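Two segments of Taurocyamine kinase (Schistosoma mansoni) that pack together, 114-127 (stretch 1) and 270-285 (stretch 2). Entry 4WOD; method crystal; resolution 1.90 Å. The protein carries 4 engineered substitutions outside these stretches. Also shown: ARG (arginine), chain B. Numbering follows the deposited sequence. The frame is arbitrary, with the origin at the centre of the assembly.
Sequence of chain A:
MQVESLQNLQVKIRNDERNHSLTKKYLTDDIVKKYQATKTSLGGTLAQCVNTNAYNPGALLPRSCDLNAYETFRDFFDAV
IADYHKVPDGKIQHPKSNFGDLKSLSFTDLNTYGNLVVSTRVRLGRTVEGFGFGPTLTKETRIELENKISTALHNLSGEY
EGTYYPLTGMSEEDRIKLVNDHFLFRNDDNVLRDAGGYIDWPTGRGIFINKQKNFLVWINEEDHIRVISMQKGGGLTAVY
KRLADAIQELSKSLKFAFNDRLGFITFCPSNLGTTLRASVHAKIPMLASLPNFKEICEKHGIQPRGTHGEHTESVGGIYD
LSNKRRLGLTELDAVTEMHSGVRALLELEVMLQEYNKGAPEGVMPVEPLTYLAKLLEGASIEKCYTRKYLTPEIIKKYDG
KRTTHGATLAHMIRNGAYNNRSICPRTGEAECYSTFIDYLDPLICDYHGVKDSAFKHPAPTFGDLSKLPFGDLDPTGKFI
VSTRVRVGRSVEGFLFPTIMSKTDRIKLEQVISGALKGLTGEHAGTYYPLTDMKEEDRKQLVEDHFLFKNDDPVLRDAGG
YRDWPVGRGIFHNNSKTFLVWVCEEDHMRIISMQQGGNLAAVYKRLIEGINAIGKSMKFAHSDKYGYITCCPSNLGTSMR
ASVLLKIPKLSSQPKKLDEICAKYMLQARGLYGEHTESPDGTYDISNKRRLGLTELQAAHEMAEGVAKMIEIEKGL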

ATOM      1  N   GLY A 114     -17.628  19.392  -0.814  1.00 15.77           N
ATOM      2  CA  GLY A 114     -18.545  18.348  -1.216  1.00 21.21           C
ATOM      3  C   GLY A 114     -19.583  17.937  -0.197  1.00 16.49           C
ATOM      4  O   GLY A 114     -20.370  17.044  -0.474  1.00 19.01           O
ATOM      5  N   ASN A 115     -19.592  18.585   0.963  1.00 17.92           N
ATOM      6  CA  ASN A 115     -20.506  18.241   2.057  1.00 15.84           C
ATOM      7  C   ASN A 115     -20.469  16.749   2.412  1.00 18.03           C
ATOM      8  O   ASN A 115     -21.498  16.079   2.451  1.00 16.68           O
ATOM      9  N   LEU A 116     -19.261  16.250   2.656  1.00 19.91           N
ATOM     10  CA  LEU A 116     -19.018  14.826   2.898  1.00 22.27           C
ATOM     11  C   LEU A 116     -18.745  14.507   4.366  1.00 20.22           C
ATOM     12  O   LEU A 116     -18.646  13.339   4.752  1.00 20.25           O
ATOM     13  N   VAL A 117     -18.602  15.531   5.190  1.00 13.96           N
ATOM     14  CA  VAL A 117     -18.140  15.287   6.548  1.00 18.00           C
ATOM     15  C   VAL A 117     -19.295  15.131   7.543  1.00 17.79           C
ATOM     16  O   VAL A 117     -20.067  16.054   7.761  1.00 19.47           O
ATOM     17  N   VAL A 118     -19.394  13.957   8.157  1.00 18.61           N
ATOM     18  CA  VAL A 118     -20.420  13.682   9.169  1.00 18.57           C
ATOM     19  C   VAL A 118     -20.133  14.403  10.484  1.00 20.83           C
ATOM     20  O   VAL A 118     -21.011  15.014  11.103  1.00 18.32           O
ATOM     21  N   SER A 119     -18.888  14.289  10.924  1.00 18.59           N
ATOM     22  CA  SER A 119     -18.481  14.869  12.194  1.00 21.62           C
ATOM     23  C   SER A 119     -16.985  15.132  12.215  1.00 20.16           C
ATOM     24  O   SER A 119     -16.225  14.603  11.393  1.00 16.15           O
ATOM     25  N   THR A 120     -16.588  15.966  13.171  1.00 17.36           N
ATOM     26  CA  THR A 120     -15.224  16.417  13.317  1.00 17.67           C
ATOM     27  C   THR A 120     -14.890  16.280  14.789  1.00 20.54           C
ATOM     28  O   THR A 120     -15.725  16.553  15.656  1.00 16.67           O
ATOM     29  N   ARG A 121     -13.673  15.849  15.073  1.00 19.45           N
ATOM     30  CA  ARG A 121     -13.293  15.551  16.440  1.00 21.48           C
ATOM     31  C   ARG A 121     -11.805  15.853  16.615  1.00 19.63           C
ATOM     32  O   ARG A 121     -11.024  15.601  15.708  1.00 22.44           O
ATOM     33  N   VAL A 122     -11.416  16.448  17.740  1.00 18.69           N
ATOM     34  CA  VAL A 122      -9.994  16.569  18.074  1.00 19.93           C
ATOM     35  C   VAL A 122      -9.738  16.028  19.497  1.00 20.54           C
ATOM     36  O   VAL A 122     -10.468  16.325  20.452  1.00 18.74           O
ATOM     37  N   ARG A 123      -8.706  15.204  19.603  1.00 15.76           N
ATOM     38  CA  ARG A 123      -8.384  14.500  20.832  1.00 21.23           C
ATOM     39  C   ARG A 123      -6.953  14.791  21.263  1.00 16.38           C
ATOM     40  O   ARG A 123      -6.058  14.885  20.421  1.00 18.06           O
ATOM     41  N   LEU A 124      -6.746  14.951  22.568  1.00 17.21           N
ATOM     42  CA  LEU A 124      -5.415  14.930  23.156  1.00 16.47           C
ATOM     43  C   LEU A 124      -5.421  14.162  24.481  1.00 19.32           C
ATOM     44  O   LEU A 124      -6.482  13.816  25.018  1.00 17.89           O
ATOM     45  N   GLY A 125      -4.224  13.934  25.003  1.00 18.99           N
ATOM     46  CA  GLY A 125      -4.037  13.203  26.246  1.00 17.18           C
ATOM     47  C   GLY A 125      -2.972  13.889  27.088  1.00 17.48           C
ATOM     48  O   GLY A 125      -2.157  14.655  26.557  1.00 14.10           O
ATOM     49  N   ARG A 126      -2.988  13.637  28.401  1.00 13.79           N
ATOM     50  CA  ARG A 126      -1.953  14.137  29.292  1.00 12.24           C
ATOM     51  C   ARG A 126      -1.652  13.143  30.403  1.00 16.50           C
ATOM     52  O   ARG A 126      -2.533  12.408  30.861  1.00 17.32           O
ATOM     53  N   THR A 127      -0.394  13.149  30.819  1.00 11.08           N
ATOM     54  CA  THR A 127       0.077  12.443  31.994  1.00 13.77           C
ATOM     55  C   THR A 127       0.266  13.447  33.112  1.00 16.71           C
ATOM     56  O   THR A 127       0.930  14.464  32.913  1.00 17.40           O
ATOM     57  N   SER A 270       2.773   5.696  20.609  1.00 16.06           N
ATOM     58  CA  SER A 270       2.232   6.240  19.359  1.00 21.66           C
ATOM     59  C   SER A 270       1.667   7.654  19.517  1.00 19.75           C
ATOM     60  O   SER A 270       1.596   8.414  18.541  1.00 18.92           O
ATOM     61  N   ASN A 271       1.269   8.000  20.738  1.00 17.76           N
ATOM     62  CA  ASN A 271       0.633   9.291  21.029  1.00 20.50           C
ATOM     63  C   ASN A 271       1.510  10.308  21.751  1.00 18.37           C
ATOM     64  O   ASN A 271       0.989  11.195  22.419  1.00 20.56           O
ATOM     65  N   LEU A 272       2.826  10.169  21.635  1.00 14.55           N
ATOM     66  CA  LEU A 272       3.767  11.137  22.219  1.00 15.48           C
ATOM     67  C   LEU A 272       3.795  12.436  21.428  1.00 21.00           C
ATOM     68  O   LEU A 272       3.226  12.525  20.320  1.00 20.16           O
ATOM     69  N   GLY A 273       4.468  13.438  21.985  1.00 15.28           N
ATOM     70  CA  GLY A 273       4.656  14.707  21.289  1.00 18.15           C
ATOM     71  C   GLY A 273       3.506  15.659  21.535  1.00 16.01           C
ATOM     72  O   GLY A 273       3.375  16.195  22.646  1.00 14.70           O
ATOM     73  N   THR A 274       2.674  15.871  20.511  1.00 18.00           N
ATOM     74  CA  THR A 274       1.470  16.677  20.668  1.00 14.55           C
ATOM     75  C   THR A 274       0.347  15.911  21.339  1.00 15.50           C
ATOM     76  O   THR A 274      -0.537  16.525  21.925  1.00 13.49           O
ATOM     77  N   THR A 275       0.389  14.578  21.208  1.00 14.09           N
ATOM     78  CA  THR A 275      -0.697  13.650  21.534  1.00 14.59           C
ATOM     79  C   THR A 275      -1.954  13.919  20.699  1.00 17.73           C
ATOM     80  O   THR A 275      -2.970  13.276  20.888  1.00 13.46           O
ATOM     81  N   LEU A 276      -1.877  14.857  19.768  1.00 14.56           N
ATOM     82  CA  LEU A 276      -3.082  15.355  19.128  1.00 13.26           C
ATOM     83  C   LEU A 276      -3.535  14.505  17.943  1.00 16.77           C
ATOM     84  O   LEU A 276      -2.753  14.214  17.040  1.00 19.48           O
ATOM     85  N   ARG A 277      -4.802  14.093  17.967  1.00 17.00           N
ATOM     86  CA  ARG A 277      -5.421  13.450  16.807  1.00 16.16           C
ATOM     87  C   ARG A 277      -6.647  14.243  16.408  1.00 16.53           C
ATOM     88  O   ARG A 277      -7.678  14.201  17.095  1.00 17.28           O
ATOM     89  N   ALA A 278      -6.499  15.004  15.328  1.00 16.70           N
ATOM     90  CA  ALA A 278      -7.598  15.748  14.739  1.00 17.83           C
ATOM     91  C   ALA A 278      -8.152  14.894  13.635  1.00 16.94           C
ATOM     92  O   ALA A 278      -7.389  14.392  12.824  1.00 15.94           O
ATOM     93  N   SER A 279      -9.463  14.767  13.554  1.00 19.29           N
ATOM     94  CA  SER A 279     -10.018  13.901  12.524  1.00 21.67           C
ATOM     95  C   SER A 279     -11.437  14.267  12.094  1.00 17.66           C
ATOM     96  O   SER A 279     -12.145  14.984  12.799  1.00 18.22           O
ATOM     97  N   VAL A 280     -11.840  13.756  10.932  1.00 19.35           N
ATOM     98  CA  VAL A 280     -13.234  13.772  10.498  1.00 16.40           C
ATOM     99  C   VAL A 280     -13.691  12.362  10.156  1.00 22.12           C
ATOM    100  O   VAL A 280     -12.872  11.519   9.764  1.00 19.64           O
ATOM    101  N   HIS A 281     -14.989  12.114  10.323  1.00 19.79           N
ATOM    102  CA  HIS A 281     -15.644  10.977   9.678  1.00 25.30           C
ATOM    103  C   HIS A 281     -16.192  11.465   8.345  1.00 23.73           C
ATOM    104  O   HIS A 281     -17.080  12.321   8.312  1.00 19.15           O
ATOM    105  N   ALA A 282     -15.661  10.946   7.245  1.00 20.57           N
ATOM    106  CA  ALA A 282     -16.051  11.470   5.943  1.00 20.36           C
ATOM    107  C   ALA A 282     -16.514  10.366   5.010  1.00 23.37           C
ATOM    108  O   ALA A 282     -15.994   9.256   5.069  1.00 22.82           O
ATOM    109  N   LYS A 283     -17.464  10.694   4.137  1.00 19.87           N
ATOM    110  CA  LYS A 283     -17.909   9.798   3.064  1.00 23.04           C
ATOM    111  C   LYS A 283     -17.044   9.950   1.815  1.00 21.79           C
ATOM    112  O   LYS A 283     -17.246  10.870   1.020  1.00 24.35           O
ATOM    113  N   ILE A 284     -16.101   9.032   1.633  1.00 18.91           N
ATOM    114  CA  ILE A 284     -15.206   9.064   0.479  1.00 22.60           C
ATOM    115  C   ILE A 284     -15.110   7.695  -0.232  1.00 23.52           C
ATOM    116  O   ILE A 284     -14.008   7.177  -0.447  1.00 21.45           O
ATOM    117  N   PRO A 285     -16.262   7.124  -0.632  1.00 25.12           N
ATOM    118  CA  PRO A 285     -16.252   5.779  -1.229  1.00 25.11           C
ATOM    119  C   PRO A 285     -15.406   5.656  -2.504  1.00 24.91           C
ATOM    120  O   PRO A 285     -14.797   4.607  -2.717  1.00 20.43           O
TER

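The two strands run antiparallel; along each, side chains alternate between the faces of the sheet. V117, T120, V122, A278, V280 and A282 share one, mostly apolar, face. V117 (t) brings CG1 to 3.7 Å from V280 CG1 (m), and T120 (m) sets OG1 3.5 Å from that same V280 CG1. V122 (t) places CG2 4.0 Å from A278 CB and CG1 3.7 Å from L276 CD1; the CA-to-CB bond of L276 points away, but with chi1 t and chi2 at 102°, between wells, its end comes nearer. On the other face lie S119, R121, R123, R277, S279 and H281. With chi1 t, chi2 at -140° and chi3 at 87°, R123 sets one face of its guanidinium against R277 CB (R123 CZ to R277 CB 3.7 Å), and its NH2 donates to T275 O (2.9 Å) and, very short, to N271 OD1 (2.5 Å). R121, extended through chi3, brings NH1 within 3.0 Å of R277 NH1, a contact of like charges; R277 NH1 is hydrogen-bonded elsewhere in the structure. T275 (chi1 84°) points inward, its OG1 accepting from G125 N (2.9 Å) and donating to T274 O (2.7 Å). R126 folds back (m, m): NH1 donates to G125 O (3.0 Å), while water 1 links R126 NH2 (3.0 Å) to T274 O (2.7 Å). S270 OG accepts a weak bond from bound arginine NE (3.4 Å).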

ATOM      1  CB  ASN A 115     -21.936  18.656   1.719  1.00 22.66           C
ATOM      2  CG  ASN A 115     -22.841  18.638   2.936  1.00 27.91           C
ATOM      3  OD1 ASN A 115     -22.390  18.901   4.054  1.00 26.66           O
ATOM      4  ND2 ASN A 115     -24.112  18.307   2.734  1.00 24.85           N
ATOM      5  CB  LEU A 116     -17.816  14.345   2.065  1.00 17.14           C
ATOM      6  CG  LEU A 116     -17.760  14.662   0.568  1.00 20.29           C
ATOM      7  CD1 LEU A 116     -16.374  14.325  -0.032  1.00 18.60           C
ATOM      8  CD2 LEU A 116     -18.876  13.952  -0.191  1.00 22.12           C
ATOM      9  CB  VAL A 117     -17.202  16.418   7.024  1.00 16.26           C
ATOM     10  CG1 VAL A 117     -16.785  16.180   8.454  1.00 15.84           C
ATOM     11  CG2 VAL A 117     -15.985  16.496   6.136  1.00 18.42           C
ATOM     12  CB  VAL A 118     -20.508  12.170   9.471  1.00 20.59           C
ATOM     13  CG1 VAL A 118     -21.570  11.890  10.531  1.00 22.87           C
ATOM     14  CG2 VAL A 118     -20.757  11.385   8.210  1.00 23.03           C
ATOM     15  CB  SER A 119     -18.868  13.953  13.360  1.00 20.76           C
ATOM     16  OG  SER A 119     -18.215  12.706  13.222  1.00 24.49           O
ATOM     17  CB  THR A 120     -15.052  17.884  12.856  1.00 18.71           C
ATOM     18  OG1 THR A 120     -15.405  18.005  11.477  1.00 18.84           O
ATOM     19  CG2 THR A 120     -13.615  18.382  13.066  1.00 15.16           C
ATOM     20  CB  ARG A 121     -13.640  14.078  16.738  1.00 25.35           C
ATOM     21  CG  ARG A 121     -12.869  13.401  17.855  1.00 28.29           C
ATOM     22  CD  ARG A 121     -13.369  11.953  18.052  1.00 36.50           C
ATOM     23  NE  ARG A 121     -12.629  11.204  19.074  1.00 42.29           N
ATOM     24  CZ  ARG A 121     -11.356  10.814  18.971  1.00 47.43           C
ATOM     25  NH1 ARG A 121     -10.656  11.077  17.874  1.00 43.32           N
ATOM     26  NH2 ARG A 121     -10.784  10.135  19.962  1.00 48.64           N
ATOM     27  CB  VAL A 122      -9.471  18.028  17.957  1.00 19.16           C
ATOM     28  CG1 VAL A 122      -7.957  18.063  18.106  1.00 18.21           C
ATOM     29  CG2 VAL A 122      -9.853  18.626  16.609  1.00 18.89           C
ATOM     30  CB  ARG A 123      -8.571  12.988  20.633  1.00 25.36           C
ATOM     31  CG  ARG A 123      -8.119  12.122  21.811  1.00 30.18           C
ATOM     32  CD  ARG A 123      -7.414  10.853  21.329  1.00 35.25           C
ATOM     33  NE  ARG A 123      -5.983  11.079  21.119  1.00 34.91           N
ATOM     34  CZ  ARG A 123      -5.212  10.322  20.345  1.00 31.45           C
ATOM     35  NH1 ARG A 123      -5.729   9.287  19.693  1.00 29.91           N
ATOM     36  NH2 ARG A 123      -3.920  10.609  20.215  1.00 32.59           N
ATOM     37  CB  LEU A 124      -4.869  16.346  23.373  1.00 16.27           C
ATOM     38  CG  LEU A 124      -5.659  17.396  24.154  1.00 17.79           C
ATOM     39  CD1 LEU A 124      -5.660  17.166  25.671  1.00 19.74           C
ATOM     40  CD2 LEU A 124      -5.109  18.783  23.806  1.00 15.05           C
ATOM     41  CB  ARG A 126      -2.356  15.471  29.932  1.00 17.40           C
ATOM     42  CG  ARG A 126      -2.521  16.640  28.959  1.00 17.07           C
ATOM     43  CD  ARG A 126      -1.179  17.068  28.373  1.00 15.10           C
ATOM     44  NE  ARG A 126      -1.254  18.353  27.671  1.00 14.68           N
ATOM     45  CZ  ARG A 126      -1.370  18.475  26.351  1.00 19.54           C
ATOM     46  NH1 ARG A 126      -1.453  17.379  25.589  1.00 15.36           N
ATOM     47  NH2 ARG A 126      -1.418  19.686  25.795  1.00 15.58           N
ATOM     48  CB  THR A 127       1.411  11.761  31.738  1.00 14.12           C
ATOM     49  OG1 THR A 127       1.280  10.807  30.678  1.00 15.47           O
ATOM     50  CG2 THR A 127       1.936  11.100  33.031  1.00 15.34           C
ATOM     51  CB  SER A 270       1.151   5.312  18.793  1.00 20.34           C
ATOM     52  OG  SER A 270       0.025   5.250  19.647  1.00 23.55           O
ATOM     53  CB  ASN A 271      -0.625   9.071  21.865  1.00 17.13           C
ATOM     54  CG  ASN A 271      -1.765   8.504  21.048  1.00 23.36           C
ATOM     55  OD1 ASN A 271      -2.056   8.985  19.953  1.00 29.53           O
ATOM     56  ND2 ASN A 271      -2.407   7.471  21.568  1.00 25.85           N
ATOM     57  CB  LEU A 272       5.179  10.540  22.264  1.00 12.70           C
ATOM     58  CG  LEU A 272       5.347   9.333  23.189  1.00 17.89           C
ATOM     59  CD1 LEU A 272       6.703   8.641  22.913  1.00 11.26           C
ATOM     60  CD2 LEU A 272       5.224   9.721  24.691  1.00 15.60           C
ATOM     61  CB  THR A 274       0.910  17.199  19.319  1.00 14.19           C
ATOM     62  OG1 THR A 274       0.519  16.094  18.480  1.00 13.65           O
ATOM     63  CG2 THR A 274       1.950  18.060  18.611  1.00 15.51           C
ATOM     64  CB  THR A 275      -1.093  13.678  23.042  1.00 18.44           C
ATOM     65  OG1 THR A 275      -2.009  14.745  23.297  1.00 13.11           O
ATOM     66  CG2 THR A 275       0.123  13.840  23.935  1.00 15.30           C
ATOM     67  CB  LEU A 276      -2.871  16.804  18.680  1.00 16.70           C
ATOM     68  CG  LEU A 276      -4.117  17.587  18.250  1.00 16.53           C
ATOM     69  CD1 LEU A 276      -4.556  18.524  19.355  1.00 20.08           C
ATOM     70  CD2 LEU A 276      -3.848  18.363  16.962  1.00 20.42           C
ATOM     71  CB  ARG A 277      -5.808  12.002  17.086  1.00 20.68           C
ATOM     72  CG  ARG A 277      -6.262  11.265  15.821  1.00 23.79           C
ATOM     73  CD  ARG A 277      -6.750   9.831  16.098  1.00 30.78           C
ATOM     74  NE  ARG A 277      -8.210   9.786  16.191  1.00 38.41           N
ATOM     75  CZ  ARG A 277      -9.017   9.355  15.222  1.00 37.59           C
ATOM     76  NH1 ARG A 277     -10.335   9.359  15.393  1.00 40.42           N
ATOM     77  NH2 ARG A 277      -8.511   8.900  14.085  1.00 37.51           N
ATOM     78  CB  ALA A 278      -7.123  17.073  14.191  1.00 15.98           C
ATOM     79  CB  SER A 279     -10.001  12.464  13.025  1.00 22.85           C
ATOM     80  OG  SER A 279     -11.041  12.292  13.954  1.00 22.68           O
ATOM     81  CB  VAL A 280     -13.461  14.660   9.252  1.00 19.11           C
ATOM     82  CG1 VAL A 280     -13.231  16.095   9.596  1.00 17.71           C
ATOM     83  CG2 VAL A 280     -12.548  14.204   8.054  1.00 15.38           C
ATOM     84  CB  HIS A 281     -16.771  10.406  10.535  1.00 21.58           C
ATOM     85  CG  HIS A 281     -16.314   9.415  11.551  1.00 31.68           C
ATOM     86  ND1 HIS A 281     -15.244   9.647  12.387  1.00 33.32           N
ATOM     87  CD2 HIS A 281     -16.778   8.182  11.865  1.00 34.98           C
ATOM     88  CE1 HIS A 281     -15.068   8.602  13.176  1.00 34.58           C
ATOM     89  NE2 HIS A 281     -15.986   7.698  12.879  1.00 42.07           N
ATOM     90  CB  ALA A 282     -14.895  12.226   5.312  1.00 20.18           C
ATOM     91  CB  LYS A 283     -19.373  10.057   2.697  1.00 26.62           C
ATOM     92  CG  LYS A 283     -20.374   9.836   3.814  1.00 32.78           C
ATOM     93  CD  LYS A 283     -21.570  10.766   3.637  1.00 39.56           C
ATOM     94  CE  LYS A 283     -21.981  11.455   4.939  1.00 35.12           C
ATOM     95  NZ  LYS A 283     -22.735  12.734   4.699  1.00 44.87           N
ATOM     96  CB  ILE A 284     -13.796   9.519   0.907  1.00 21.31           C
ATOM     97  CG1 ILE A 284     -13.240   8.592   2.001  1.00 19.97           C
ATOM     98  CG2 ILE A 284     -13.857  10.961   1.460  1.00 16.52           C
ATOM     99  CD1 ILE A 284     -11.751   8.673   2.171  1.00 19.33           C
ATOM    100  CB  PRO A 285     -17.736   5.529  -1.550  1.00 23.12           C
ATOM    101  CG  PRO A 285     -18.297   6.902  -1.763  1.00 22.64           C
ATOM    102  CD  PRO A 285     -17.600   7.741  -0.710  1.00 22.81           C
TER
HETATM  103  N   ARG B 801       0.359   1.252  17.381  1.00 28.73           N
HETATM  104  CA  ARG B 801      -0.078   0.673  18.622  1.00 33.12           C
HETATM  105  C   ARG B 801       0.106  -0.822  18.804  1.00 26.41           C
HETATM  106  O   ARG B 801      -0.270  -1.618  17.909  1.00 23.55           O
HETATM  107  CB  ARG B 801      -1.473   1.078  18.928  1.00 40.46           C
HETATM  108  CG  ARG B 801      -1.544   2.429  19.553  1.00 35.81           C
HETATM  109  CD  ARG B 801      -1.998   2.219  20.952  1.00 36.02           C
HETATM  110  NE  ARG B 801      -2.108   3.476  21.629  1.00 35.69           N
HETATM  111  CZ  ARG B 801      -3.156   3.822  22.322  1.00 34.97           C
HETATM  112  NH1 ARG B 801      -3.193   4.976  22.917  1.00 37.48           N
HETATM  113  NH2 ARG B 801      -4.175   3.012  22.390  1.00 40.28           N
HETATM  114  OXT ARG B 801       0.669  -1.045  19.886  1.00 22.89           O
HETATM  115  O   HOH W   1      -1.047  18.930  22.946  1.00 16.42           O